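Probable porin (Pseudomonas aeruginosa, PDB 2Y0H) probably acts as an outer-membrane porin of the OprD family, a beta-barrel channel that lets small solutes cross the outer membrane. Local coordinates at residues Asp56-Leu61 with Ile110-Leu115; Leu106-Leu111 with Gln149-Arg154; Thr188-Ala193 with Thr214-Glu219; Met251-Leu254 with His259-Gly262; Tyr350-Gly355 with Val360-Arg365. One frame throughout, in Å; residues are numbered along the deposited sequence.

In the fold
All five contacts belong to one antiparallel barrel of 18 strands. Contacts 1 and 2 come first along the chain and interlock: they share Ile110 and Leu111, their centres lie about 8 Å apart, and both depend on the chain leaving the wall after strand 104-108. Contacts 3, 4 and 5 follow in series, each at strand ends where the chain turns back. The centres of contacts 3 and 4 are about 14 Å apart, and Leu217 CD1 touches Leu254 CD1 at 4.1 Å. Contact 5 stands apart, its centre about 24 Å from those of contacts 1 and 4. The set thus samples the folding-in of a porin loop and the rim, probably periplasmic, where strands turn back.

Contact 1 (Asp56-Leu61 with Ile110-Leu115); sequences DATGLL and ILMPQL. With C8E ((hydroxyethyloxy)tri(ethyloxy)octane), chain N.
Thr58 and Met112 reach toward each other tip to tip, methyl against methyl, with Thr58 CG2 3.9 Å from Met112 CE. The methionine chain is extended beyond CG, which carries its flexible end from the turning backbone to the wall strand. Thr58 also meets Ile110, but here the two side chains cross at about a right angle: Ile110 CG2 lies 3.9 Å from Thr58 OG1 and touches CB as well. The other branch of Ile110 serves a second partner. CG1 stands anti to the backbone N (chi1 -158°) and sends CD1 past Leu60 in the opposite sense, to 4.2 Å from Leu60 CD1. A branched isoleucine thus engages two alternate residues of one strand. On the other side of strand 51-64 a detergent tail lies along the backbone, its C3 3.4 Å from Gly59 C; glycine, without a side chain, lets it come so close. Leu61 adds an apolar surface to the same detergent. Thr96 OG1 bonds Ile110 O, and Pro127 lies against Leu60 and Met112. One face toward detergent and the other toward an infolded segment is consistent with a porin barrel in which the loop after strand 104-108 folds inward, as the third loop does in porins.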
# COMPACT_ATOMS: atom_id res chain seq x y z
N ASP A 56 11.09 11.75 16.22
CA ASP A 56 10.06 12.26 15.32
C ASP A 56 8.71 12.23 16.02
O ASP A 56 8.52 11.46 16.98
CB ASP A 56 9.94 11.43 14.03
CG ASP A 56 11.22 11.42 13.22
OD1 ASP A 56 12.01 12.37 13.34
OD2 ASP A 56 11.42 10.44 12.46
N ALA A 57 7.79 13.05 15.55
CA ALA A 57 6.42 13.03 16.02
C ALA A 57 5.52 13.07 14.80
O ALA A 57 5.80 13.80 13.85
CB ALA A 57 6.13 14.23 16.92
N THR A 58 4.46 12.27 14.82
CA THR A 58 3.50 12.28 13.72
C THR A 58 2.11 12.53 14.29
O THR A 58 1.60 11.71 15.06
CB THR A 58 3.52 10.96 12.93
OG1 THR A 58 4.82 10.75 12.37
CG2 THR A 58 2.48 10.99 11.81
N GLY A 59 1.52 13.67 13.95
CA GLY A 59 0.18 14.00 14.43
C GLY A 59 -0.84 13.83 13.32
O GLY A 59 -0.63 14.32 12.22
N LEU A 60 -1.94 13.14 13.60
CA LEU A 60 -2.98 12.90 12.59
C LEU A 60 -4.34 13.45 13.01
O LEU A 60 -4.79 13.23 14.14
CB LEU A 60 -3.11 11.41 12.26
CG LEU A 60 -1.84 10.68 11.79
CD1 LEU A 60 -1.06 10.15 12.99
CD2 LEU A 60 -2.19 9.55 10.84
N LEU A 61 -5.01 14.11 12.07
CA LEU A 61 -6.35 14.65 12.29
C LEU A 61 -7.22 14.48 11.06
O LEU A 61 -6.87 14.91 9.96
CB LEU A 61 -6.29 16.13 12.70
CG LEU A 61 -7.63 16.83 12.95
CD1 LEU A 61 -8.29 16.31 14.22
CD2 LEU A 61 -7.45 18.33 13.03
N ILE A 110 5.64 5.15 16.48
CA ILE A 110 4.71 5.16 15.36
C ILE A 110 5.44 4.92 14.04
O ILE A 110 6.52 5.47 13.79
CB ILE A 110 3.88 6.45 15.33
CG1 ILE A 110 2.58 6.23 14.54
CG2 ILE A 110 4.71 7.65 14.81
CD1 ILE A 110 1.62 7.39 14.63
N LEU A 111 4.87 4.07 13.19
CA LEU A 111 5.52 3.68 11.95
C LEU A 111 4.52 3.62 10.82
O LEU A 111 3.33 3.37 11.03
CB LEU A 111 6.13 2.30 12.10
CG LEU A 111 7.17 2.11 13.20
CD1 LEU A 111 7.52 0.62 13.32
CD2 LEU A 111 8.39 2.93 12.84
N MET A 112 5.02 3.85 9.61
CA MET A 112 4.27 3.60 8.39
C MET A 112 5.07 2.67 7.50
O MET A 112 5.72 3.12 6.57
CB MET A 112 4.00 4.90 7.65
CG MET A 112 3.03 5.79 8.37
SD MET A 112 2.85 7.35 7.50
CE MET A 112 2.34 8.41 8.84
N PRO A 113 5.06 1.36 7.80
CA PRO A 113 5.78 0.38 6.99
C PRO A 113 5.24 0.32 5.57
O PRO A 113 4.03 0.39 5.37
CB PRO A 113 5.48 -0.96 7.68
CG PRO A 113 4.79 -0.64 8.95
CD PRO A 113 4.22 0.73 8.84
N GLN A 114 6.13 0.15 4.60
CA GLN A 114 5.73 -0.06 3.21
C GLN A 114 6.47 -1.28 2.70
O GLN A 114 7.36 -1.16 1.86
CB GLN A 114 6.05 1.17 2.36
CG GLN A 114 5.28 2.41 2.78
CD GLN A 114 5.45 3.55 1.79
OE1 GLN A 114 5.82 4.65 2.18
NE2 GLN A 114 5.20 3.29 0.51
N LEU A 115 6.11 -2.45 3.22
CA LEU A 115 6.84 -3.69 2.98
C LEU A 115 5.91 -4.73 2.37
O LEU A 115 4.69 -4.66 2.53
CB LEU A 115 7.41 -4.21 4.29
CG LEU A 115 8.30 -3.20 5.03
CD1 LEU A 115 8.59 -3.68 6.45
CD2 LEU A 115 9.58 -2.95 4.24
C1 C8E N . -3.53 18.76 13.06
C2 C8E N . -2.17 18.08 13.18
C3 C8E N . -2.25 16.83 14.05
C4 C8E N . -2.17 17.14 15.54
C5 C8E N . -3.26 16.37 16.30
C6 C8E N . -2.70 15.60 17.49
C7 C8E N . -3.82 14.86 18.22
C8 C8E N . -3.87 15.17 19.71
O9 C8E N . -5.21 15.17 20.17
C10 C8E N . -5.58 14.02 20.90
C11 C8E N . -6.83 14.33 21.73

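Contact 2 (Leu106-Leu111 with Gln149-Arg154); sequences LQVGIL and QLWKSR
Val108 meets the indole of Trp151 at its edge, CG1 lying in the ring plane 3.9 Å from CH2. Gln149 CD lies at another part of that edge, while one face of the ring carries Gln149 O, 3.8 Å above the plane and offset toward the rim. The tryptophan belongs to a classic beta bulge, in which Trp151 and Lys152 both face Asp131 on strand 129-137. This strand runs between strands 104-108 and 143-154 in the barrel wall, so Val108 and Trp151 reach each other across it. A large flat side chain suits such a span, and a bound detergent touching Trp151 is consistent with a place on the membrane-facing surface. A second apolar pair, Leu111 CD1 with Leu150 CD2 at 4.0 Å, forms where the chain has turned inward; here the two leucines cross obliquely. The corner between the pairs falls at Gly109 and Ile110; the backbone angles of Gly109 suit a residue without a side chain. Farther along, Arg154 forms a salt bridge with Asp131, and Gln149 NE2 bonds Asn179 OD1, steadying the amide from its other end. The rotation of the indole is restrained by that same amide: Trp151 NE1 donates to Gln149 OE1 over 2.7 Å, in the carbonyl plane on a lone pair, although the N-H is bent to 139°.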
# COMPACT_ATOMS: atom_id res chain seq x y z
N LEU A 106 17.42 2.18 13.76
CA LEU A 106 16.32 1.60 14.51
C LEU A 106 15.27 2.68 14.76
O LEU A 106 15.60 3.80 15.17
CB LEU A 106 16.81 1.02 15.83
CG LEU A 106 15.72 0.55 16.80
CD1 LEU A 106 14.98 -0.66 16.25
CD2 LEU A 106 16.29 0.27 18.19
N GLN A 107 14.01 2.36 14.50
CA GLN A 107 12.93 3.27 14.85
C GLN A 107 12.00 2.59 15.82
O GLN A 107 11.63 1.45 15.60
CB GLN A 107 12.15 3.66 13.61
CG GLN A 107 12.99 4.25 12.50
CD GLN A 107 12.20 4.40 11.23
OE1 GLN A 107 11.54 5.42 11.03
NE2 GLN A 107 12.24 3.39 10.37
N VAL A 108 11.63 3.27 16.89
CA VAL A 108 10.70 2.69 17.84
C VAL A 108 9.56 3.67 18.10
O VAL A 108 9.79 4.78 18.58
CB VAL A 108 11.38 2.32 19.18
CG1 VAL A 108 10.40 1.54 20.07
CG2 VAL A 108 12.64 1.50 18.94
N GLY A 109 8.33 3.26 17.77
CA GLY A 109 7.17 4.09 18.03
C GLY A 109 6.18 4.01 16.88
O GLY A 109 5.92 2.93 16.35
N ILE A 110 5.64 5.15 16.48
CA ILE A 110 4.71 5.16 15.36
C ILE A 110 5.44 4.92 14.04
O ILE A 110 6.52 5.47 13.79
CB ILE A 110 3.88 6.45 15.33
CG1 ILE A 110 2.58 6.23 14.54
CG2 ILE A 110 4.71 7.65 14.81
CD1 ILE A 110 1.62 7.39 14.63
N LEU A 111 4.87 4.07 13.19
CA LEU A 111 5.52 3.68 11.95
C LEU A 111 4.52 3.62 10.82
O LEU A 111 3.33 3.37 11.03
CB LEU A 111 6.13 2.30 12.10
CG LEU A 111 7.17 2.11 13.20
CD1 LEU A 111 7.52 0.62 13.32
CD2 LEU A 111 8.39 2.93 12.84
N GLN A 149 9.05 -5.59 14.56
CA GLN A 149 7.89 -6.12 15.21
C GLN A 149 6.87 -5.01 15.32
O GLN A 149 7.20 -3.91 15.78
CB GLN A 149 8.26 -6.65 16.59
CG GLN A 149 7.14 -7.41 17.30
CD GLN A 149 7.56 -7.84 18.70
OE1 GLN A 149 7.63 -7.02 19.60
NE2 GLN A 149 7.86 -9.13 18.87
N LEU A 150 5.65 -5.29 14.90
CA LEU A 150 4.54 -4.35 15.07
C LEU A 150 3.61 -4.86 16.17
O LEU A 150 3.34 -6.08 16.25
CB LEU A 150 3.76 -4.20 13.75
CG LEU A 150 4.61 -3.98 12.49
CD1 LEU A 150 3.69 -3.86 11.30
CD2 LEU A 150 5.50 -2.74 12.63
N TRP A 151 3.12 -3.94 17.01
CA TRP A 151 2.31 -4.31 18.17
C TRP A 151 0.87 -3.86 18.00
O TRP A 151 -0.05 -4.49 18.53
CB TRP A 151 2.89 -3.72 19.46
CG TRP A 151 4.37 -3.77 19.53
CD1 TRP A 151 5.17 -4.87 19.39
CD2 TRP A 151 5.26 -2.66 19.75
NE1 TRP A 151 6.49 -4.52 19.51
CE2 TRP A 151 6.58 -3.17 19.72
CE3 TRP A 151 5.07 -1.29 19.96
CZ2 TRP A 151 7.69 -2.36 19.89
CZ3 TRP A 151 6.18 -0.49 20.13
CH2 TRP A 151 7.48 -1.03 20.10
N LYS A 152 0.65 -2.78 17.25
CA LYS A 152 -0.72 -2.34 16.98
C LYS A 152 -0.92 -1.61 15.68
O LYS A 152 -0.01 -0.96 15.16
CB LYS A 152 -1.30 -1.51 18.13
CG LYS A 152 -0.34 -0.59 18.84
CD LYS A 152 -1.09 0.39 19.73
CE LYS A 152 -2.07 -0.33 20.66
NZ LYS A 152 -1.37 -1.18 21.67
N SER A 153 -2.14 -1.72 15.18
CA SER A 153 -2.57 -1.10 13.94
C SER A 153 -3.60 -0.02 14.29
O SER A 153 -4.49 -0.27 15.10
CB SER A 153 -3.20 -2.16 13.03
OG SER A 153 -3.79 -1.57 11.87
N ARG A 154 -3.47 1.16 13.68
CA ARG A 154 -4.41 2.28 13.89
C ARG A 154 -5.00 2.80 12.59
O ARG A 154 -4.26 3.20 11.69
CB ARG A 154 -3.71 3.46 14.56
CG ARG A 154 -3.51 3.29 16.03
CD ARG A 154 -3.19 4.61 16.71
NE ARG A 154 -3.26 4.44 18.17
CZ ARG A 154 -2.26 3.94 18.88
NH1 ARG A 154 -1.13 3.61 18.27
NH2 ARG A 154 -2.38 3.79 20.20

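Contact 3 (Thr188-Ala193 with Thr214-Glu219); sequences TPRLSA and TLPLGE
Arg190 carries its aliphatic chain past Thr214 O and across the ring of Pro216. From the start it is close to the other strand, with CB 3.3 Å from Thr214 O, and CG passes closer still, 3.0 Å from the same oxygen. At CD the chain meets the proline ring, 3.6 Å from Pro216 CD, the two side chains crossing at about a right angle; the flat-sided pyrrolidine suits the methylenes of an arginine. There the chain bends (chi3 -70°), and the guanidinium turns back over its own segment, with Thr188 OG1 3.9 Å above its plane, over the centre. That hydroxyl has another task: it accepts from Arg190 N at 2.9 Å, making an ST turn that shapes the loop, with a weaker bond from Leu191 N. Threonine fits because its short side chain can fold back on the backbone. Arg190 O, in the same turn, accepts from Thr214 N, a bond of 2.8 Å and 172°. Just beyond, Ser192 pairs its backbone with Leu212, so this link lies at the open end of the hairpin of strands 191-200 and 204-216, away from its turn, while Leu215 pairs with Leu223 of strand 221-234 on the other flank.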
# COMPACT_ATOMS: atom_id res chain seq x y z
N THR A 188 22.24 -6.94 -9.97
CA THR A 188 22.79 -5.97 -10.91
C THR A 188 21.85 -4.78 -10.82
O THR A 188 20.84 -4.86 -10.12
CB THR A 188 22.81 -6.51 -12.35
OG1 THR A 188 21.50 -6.43 -12.94
CG2 THR A 188 23.29 -7.97 -12.37
N PRO A 189 22.17 -3.67 -11.49
CA PRO A 189 21.24 -2.54 -11.43
C PRO A 189 19.96 -2.83 -12.23
O PRO A 189 19.03 -2.03 -12.19
CB PRO A 189 22.03 -1.40 -12.07
CG PRO A 189 23.46 -1.84 -12.04
CD PRO A 189 23.41 -3.32 -12.19
N ARG A 190 19.94 -3.96 -12.93
CA ARG A 190 18.78 -4.40 -13.71
C ARG A 190 17.95 -5.46 -12.96
O ARG A 190 16.77 -5.66 -13.26
CB ARG A 190 19.22 -4.99 -15.05
CG ARG A 190 19.42 -4.00 -16.20
CD ARG A 190 19.98 -4.71 -17.43
NE ARG A 190 21.37 -5.14 -17.23
CZ ARG A 190 21.75 -6.39 -16.95
NH1 ARG A 190 20.86 -7.36 -16.84
NH2 ARG A 190 23.04 -6.66 -16.78
N LEU A 191 18.59 -6.13 -12.01
CA LEU A 191 18.01 -7.32 -11.39
C LEU A 191 18.17 -7.35 -9.88
O LEU A 191 19.29 -7.38 -9.37
CB LEU A 191 18.65 -8.58 -11.98
CG LEU A 191 18.31 -9.90 -11.30
CD1 LEU A 191 16.83 -10.19 -11.40
CD2 LEU A 191 19.09 -11.02 -11.94
N SER A 192 17.04 -7.37 -9.17
CA SER A 192 17.07 -7.48 -7.73
C SER A 192 16.06 -8.51 -7.24
O SER A 192 15.08 -8.80 -7.91
CB SER A 192 16.78 -6.13 -7.08
OG SER A 192 15.52 -5.65 -7.49
N ALA A 193 16.32 -9.07 -6.07
CA ALA A 193 15.44 -10.07 -5.50
C ALA A 193 15.14 -9.71 -4.05
O ALA A 193 15.95 -9.07 -3.38
CB ALA A 193 16.08 -11.44 -5.60
N THR A 214 14.50 -5.34 -14.79
CA THR A 214 14.32 -4.24 -15.73
C THR A 214 15.26 -4.44 -16.93
O THR A 214 16.48 -4.54 -16.76
CB THR A 214 14.55 -2.86 -15.08
OG1 THR A 214 13.56 -2.64 -14.06
CG2 THR A 214 14.42 -1.75 -16.10
N LEU A 215 14.67 -4.53 -18.11
CA LEU A 215 15.41 -4.80 -19.34
C LEU A 215 15.34 -3.56 -20.23
O LEU A 215 14.26 -3.20 -20.69
CB LEU A 215 14.81 -6.00 -20.07
CG LEU A 215 15.36 -6.35 -21.47
CD1 LEU A 215 16.76 -6.95 -21.37
CD2 LEU A 215 14.44 -7.31 -22.24
N PRO A 216 16.48 -2.90 -20.47
CA PRO A 216 16.51 -1.76 -21.40
C PRO A 216 16.31 -2.25 -22.84
O PRO A 216 16.79 -3.32 -23.18
CB PRO A 216 17.92 -1.18 -21.23
CG PRO A 216 18.47 -1.82 -19.96
CD PRO A 216 17.81 -3.17 -19.89
N LEU A 217 15.58 -1.49 -23.65
CA LEU A 217 15.25 -1.94 -24.99
C LEU A 217 15.46 -0.85 -26.04
O LEU A 217 14.82 -0.85 -27.08
CB LEU A 217 13.79 -2.43 -25.03
CG LEU A 217 13.47 -3.77 -24.36
CD1 LEU A 217 11.97 -4.00 -24.31
CD2 LEU A 217 14.18 -4.92 -25.05
N GLY A 218 16.36 0.09 -25.74
CA GLY A 218 16.60 1.23 -26.61
C GLY A 218 16.16 2.52 -25.92
O GLY A 218 15.58 2.48 -24.84
N GLU A 219 16.43 3.66 -26.56
CA GLU A 219 16.15 4.94 -25.93
C GLU A 219 14.67 5.13 -25.62
O GLU A 219 13.83 5.07 -26.51
CB GLU A 219 16.69 6.10 -26.77
CG GLU A 219 18.18 6.35 -26.61
CD GLU A 219 18.57 6.79 -25.20
OE1 GLU A 219 18.23 6.08 -24.22
OE2 GLU A 219 19.22 7.85 -25.06

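Contact 4 (Met251-Leu254 with His259-Gly262); sequences MLTL and HAFG
The first torsion of Phe261 (chi1 -50°) sets CG beside its own nitrogen and leaves ring atom CD2 3.8 Å from Leu254 O, which approaches the ring obliquely. Leu254 turns the other way (chi1 -179°): CG lies beside its own carbonyl carbon, and it is CB that stands near the partner, 3.7 Å from Phe261 O. Both side chains rise from the same sheet face, yet what each chiefly touches is the other's backbone. The two residues form an antiparallel hydrogen-bonded pair. Leu254 N donates to Phe261 O at 2.7 Å, nearly straight at 170°, and Phe261 N returns a bond of 2.8 Å to Leu254 O. CA-H...O contacts flank these bonds, the shortest from Gly262 CA to Leu252 O at 3.2 Å. Next along is a non-hydrogen-bonded pair, Thr253 with Gly262, where the strands come close, their CA atoms 4.2 Å apart. The residues meeting here are small, Ala260 among them, whose CB is 4.3 Å from Thr253 CG2. On the Phe261 face bulky groups gather: Tyr306 meets the phenylalanine ring and its OH is hydrogen-bonded to His259 ND1. A tight antiparallel hairpin, with strands 244-256 and 259-269 joined by a short turn, is the repeating unit of an outer-membrane beta barrel.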
# COMPACT_ATOMS: atom_id res chain seq x y z
N MET A 251 3.54 -8.34 -12.72
CA MET A 251 3.22 -7.20 -13.56
C MET A 251 4.34 -7.01 -14.58
O MET A 251 5.50 -6.87 -14.20
CB MET A 251 3.06 -5.94 -12.71
CG MET A 251 2.46 -4.77 -13.45
SD MET A 251 0.68 -4.95 -13.60
CE MET A 251 0.12 -3.67 -12.47
N LEU A 252 3.99 -7.03 -15.86
CA LEU A 252 4.92 -6.73 -16.95
C LEU A 252 4.59 -5.36 -17.53
O LEU A 252 3.48 -5.13 -18.01
CB LEU A 252 4.80 -7.77 -18.07
CG LEU A 252 5.82 -8.90 -18.13
CD1 LEU A 252 7.16 -8.35 -18.58
CD2 LEU A 252 5.94 -9.60 -16.77
N THR A 253 5.55 -4.45 -17.50
CA THR A 253 5.29 -3.08 -17.93
C THR A 253 6.27 -2.66 -19.01
O THR A 253 7.49 -2.70 -18.82
CB THR A 253 5.34 -2.08 -16.75
OG1 THR A 253 4.39 -2.47 -15.75
CG2 THR A 253 5.00 -0.68 -17.21
N LEU A 254 5.73 -2.30 -20.16
CA LEU A 254 6.56 -1.78 -21.25
C LEU A 254 6.49 -0.27 -21.22
O LEU A 254 5.44 0.33 -21.45
CB LEU A 254 6.06 -2.32 -22.58
CG LEU A 254 6.81 -1.90 -23.84
CD1 LEU A 254 8.25 -2.34 -23.77
CD2 LEU A 254 6.12 -2.48 -25.08
N HIS A 259 4.68 7.02 -22.82
CA HIS A 259 3.65 5.98 -22.67
C HIS A 259 4.13 4.82 -21.81
O HIS A 259 5.33 4.55 -21.76
CB HIS A 259 3.29 5.40 -24.03
CG HIS A 259 2.94 6.43 -25.06
ND1 HIS A 259 1.64 6.76 -25.35
CD2 HIS A 259 3.72 7.18 -25.87
CE1 HIS A 259 1.63 7.68 -26.30
NE2 HIS A 259 2.88 7.95 -26.64
N ALA A 260 3.21 4.13 -21.15
CA ALA A 260 3.51 2.84 -20.52
C ALA A 260 2.35 1.87 -20.72
O ALA A 260 1.19 2.24 -20.55
CB ALA A 260 3.83 3.00 -19.04
N PHE A 261 2.67 0.63 -21.07
CA PHE A 261 1.69 -0.41 -21.35
C PHE A 261 1.95 -1.62 -20.46
O PHE A 261 3.03 -2.20 -20.49
CB PHE A 261 1.76 -0.84 -22.82
CG PHE A 261 1.73 0.31 -23.81
CD1 PHE A 261 0.53 0.78 -24.32
CD2 PHE A 261 2.91 0.90 -24.25
CE1 PHE A 261 0.50 1.82 -25.22
CE2 PHE A 261 2.88 1.95 -25.16
CZ PHE A 261 1.67 2.41 -25.65
N GLY A 262 0.95 -2.01 -19.67
CA GLY A 262 1.13 -3.08 -18.70
C GLY A 262 0.14 -4.22 -18.79
O GLY A 262 -1.03 -4.04 -19.15

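Contact 5 (Tyr350-Gly355 with Val360-Arg365); sequences YVIQSG and VALKWR. With C8E ((hydroxyethyloxy)tri(ethyloxy)octane), chain D.
Tyr350 and Leu362 form an antiparallel hydrogen-bonded pair in the barrel hairpin of strands 339-351 and 361-371. Tyr350 N donates to Leu362 O at 2.9 Å, and Leu362 N answers to Tyr350 O at 2.8 Å. One step on, Val351 and Ala361 make a non-hydrogen-bonded pair on the other face, where the small methyl of Ala361 leaves just a loose touch, CB to Val351 CG2 at 4.3 Å. Beyond the regular strand, Ile352 N still bonds Val360 O. The side chains of Ile352 and Val360 lie side by side and point the same way; with its CG1 anti to the carbonyl carbon (chi1 -64°), Ile352 brings CD1 to 3.9 Å from Val360 CB and also toward Leu362 CD1. Outside this shell, Leu357 backs Ile352, while Val384 on strand 376-389 packs against Val360 and Leu362. O12 of a bound detergent sits 3.5 Å above one face of the Tyr350 ring, offset toward the rim, consistent with a tyrosine at the lipid-facing surface. Where the strand gives way to the turn, Gln353 folds back, and its NE2 donates to Val351 O at 2.7 Å, nearly straight at 176°, from above the carbonyl plane.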
# COMPACT_ATOMS: atom_id res chain seq x y z
N TYR A 350 -2.97 15.83 -11.72
CA TYR A 350 -2.31 17.06 -12.15
C TYR A 350 -1.59 17.72 -10.99
O TYR A 350 -2.21 18.09 -10.00
CB TYR A 350 -3.31 18.03 -12.77
CG TYR A 350 -2.65 19.25 -13.38
CD1 TYR A 350 -1.73 19.11 -14.41
CD2 TYR A 350 -2.94 20.53 -12.92
CE1 TYR A 350 -1.12 20.19 -14.97
CE2 TYR A 350 -2.31 21.64 -13.48
CZ TYR A 350 -1.41 21.46 -14.51
OH TYR A 350 -0.77 22.54 -15.08
N VAL A 351 -0.27 17.85 -11.11
CA VAL A 351 0.50 18.64 -10.17
C VAL A 351 0.63 20.07 -10.71
O VAL A 351 1.26 20.31 -11.74
CB VAL A 351 1.89 18.06 -9.93
CG1 VAL A 351 2.63 18.88 -8.88
CG2 VAL A 351 1.79 16.58 -9.50
N ILE A 352 -0.00 21.01 -10.02
CA ILE A 352 0.04 22.41 -10.42
C ILE A 352 1.48 22.91 -10.47
O ILE A 352 2.23 22.78 -9.49
CB ILE A 352 -0.82 23.27 -9.50
CG1 ILE A 352 -2.29 22.83 -9.62
CG2 ILE A 352 -0.65 24.76 -9.82
CD1 ILE A 352 -3.20 23.38 -8.53
N GLN A 353 1.87 23.47 -11.61
CA GLN A 353 3.28 23.75 -11.90
C GLN A 353 3.78 25.14 -11.48
O GLN A 353 4.99 25.36 -11.38
CB GLN A 353 3.53 23.58 -13.41
CG GLN A 353 3.26 22.17 -13.92
CD GLN A 353 4.27 21.17 -13.36
OE1 GLN A 353 5.44 21.22 -13.70
NE2 GLN A 353 3.81 20.27 -12.49
N SER A 354 2.86 26.08 -11.26
CA SER A 354 3.25 27.46 -10.97
C SER A 354 2.11 28.23 -10.30
O SER A 354 0.99 27.73 -10.22
CB SER A 354 3.64 28.18 -12.28
OG SER A 354 2.48 28.47 -13.06
N GLY A 355 2.38 29.45 -9.87
CA GLY A 355 1.36 30.27 -9.24
C GLY A 355 1.20 29.95 -7.75
O GLY A 355 1.99 29.20 -7.17
N VAL A 360 0.61 21.95 -5.47
CA VAL A 360 -0.66 21.30 -5.10
C VAL A 360 -0.99 20.22 -6.12
O VAL A 360 -0.96 20.46 -7.32
CB VAL A 360 -1.83 22.30 -5.03
CG1 VAL A 360 -3.16 21.57 -4.93
CG2 VAL A 360 -1.64 23.25 -3.86
N ALA A 361 -1.33 19.02 -5.64
CA ALA A 361 -1.65 17.91 -6.52
C ALA A 361 -3.14 17.62 -6.53
O ALA A 361 -3.78 17.52 -5.48
CB ALA A 361 -0.87 16.65 -6.08
N LEU A 362 -3.69 17.45 -7.73
CA LEU A 362 -5.10 17.11 -7.88
C LEU A 362 -5.21 15.72 -8.45
O LEU A 362 -4.41 15.33 -9.31
CB LEU A 362 -5.81 18.11 -8.82
CG LEU A 362 -5.50 19.60 -8.64
CD1 LEU A 362 -6.18 20.47 -9.71
CD2 LEU A 362 -5.87 20.06 -7.24
N LYS A 363 -6.20 14.96 -7.99
CA LYS A 363 -6.47 13.65 -8.59
C LYS A 363 -7.97 13.41 -8.77
O LYS A 363 -8.73 13.48 -7.81
CB LYS A 363 -5.85 12.51 -7.77
CG LYS A 363 -5.97 11.14 -8.45
CD LYS A 363 -5.53 9.99 -7.55
CE LYS A 363 -4.03 9.88 -7.45
NZ LYS A 363 -3.42 9.47 -8.75
N TRP A 364 -8.38 13.15 -10.00
CA TRP A 364 -9.73 12.68 -10.26
C TRP A 364 -9.67 11.20 -10.57
O TRP A 364 -8.93 10.79 -11.47
CB TRP A 364 -10.38 13.43 -11.42
CG TRP A 364 -11.67 12.77 -11.88
CD1 TRP A 364 -12.85 12.73 -11.21
CD2 TRP A 364 -11.88 12.06 -13.12
NE1 TRP A 364 -13.79 12.03 -11.94
CE2 TRP A 364 -13.22 11.61 -13.11
CE3 TRP A 364 -11.07 11.75 -14.22
CZ2 TRP A 364 -13.77 10.88 -14.17
CZ3 TRP A 364 -11.62 11.02 -15.27
CH2 TRP A 364 -12.96 10.59 -15.24
N ARG A 365 -10.44 10.40 -9.84
CA ARG A 365 -10.48 8.95 -10.03
C ARG A 365 -11.89 8.50 -10.36
O ARG A 365 -12.83 8.80 -9.62
CB ARG A 365 -10.04 8.22 -8.76
CG ARG A 365 -8.84 8.80 -8.03
CD ARG A 365 -8.24 7.77 -7.06
NE ARG A 365 -7.68 6.62 -7.77
CZ ARG A 365 -7.12 5.57 -7.19
NH1 ARG A 365 -7.04 5.50 -5.86
NH2 ARG A 365 -6.63 4.59 -7.93
C8 C8E D . -6.83 18.78 -14.73
O9 C8E D . -6.77 19.50 -15.95
C10 C8E D . -6.28 20.81 -15.76
C11 C8E D . -5.18 21.11 -16.79
O12 C8E D . -4.37 22.17 -16.33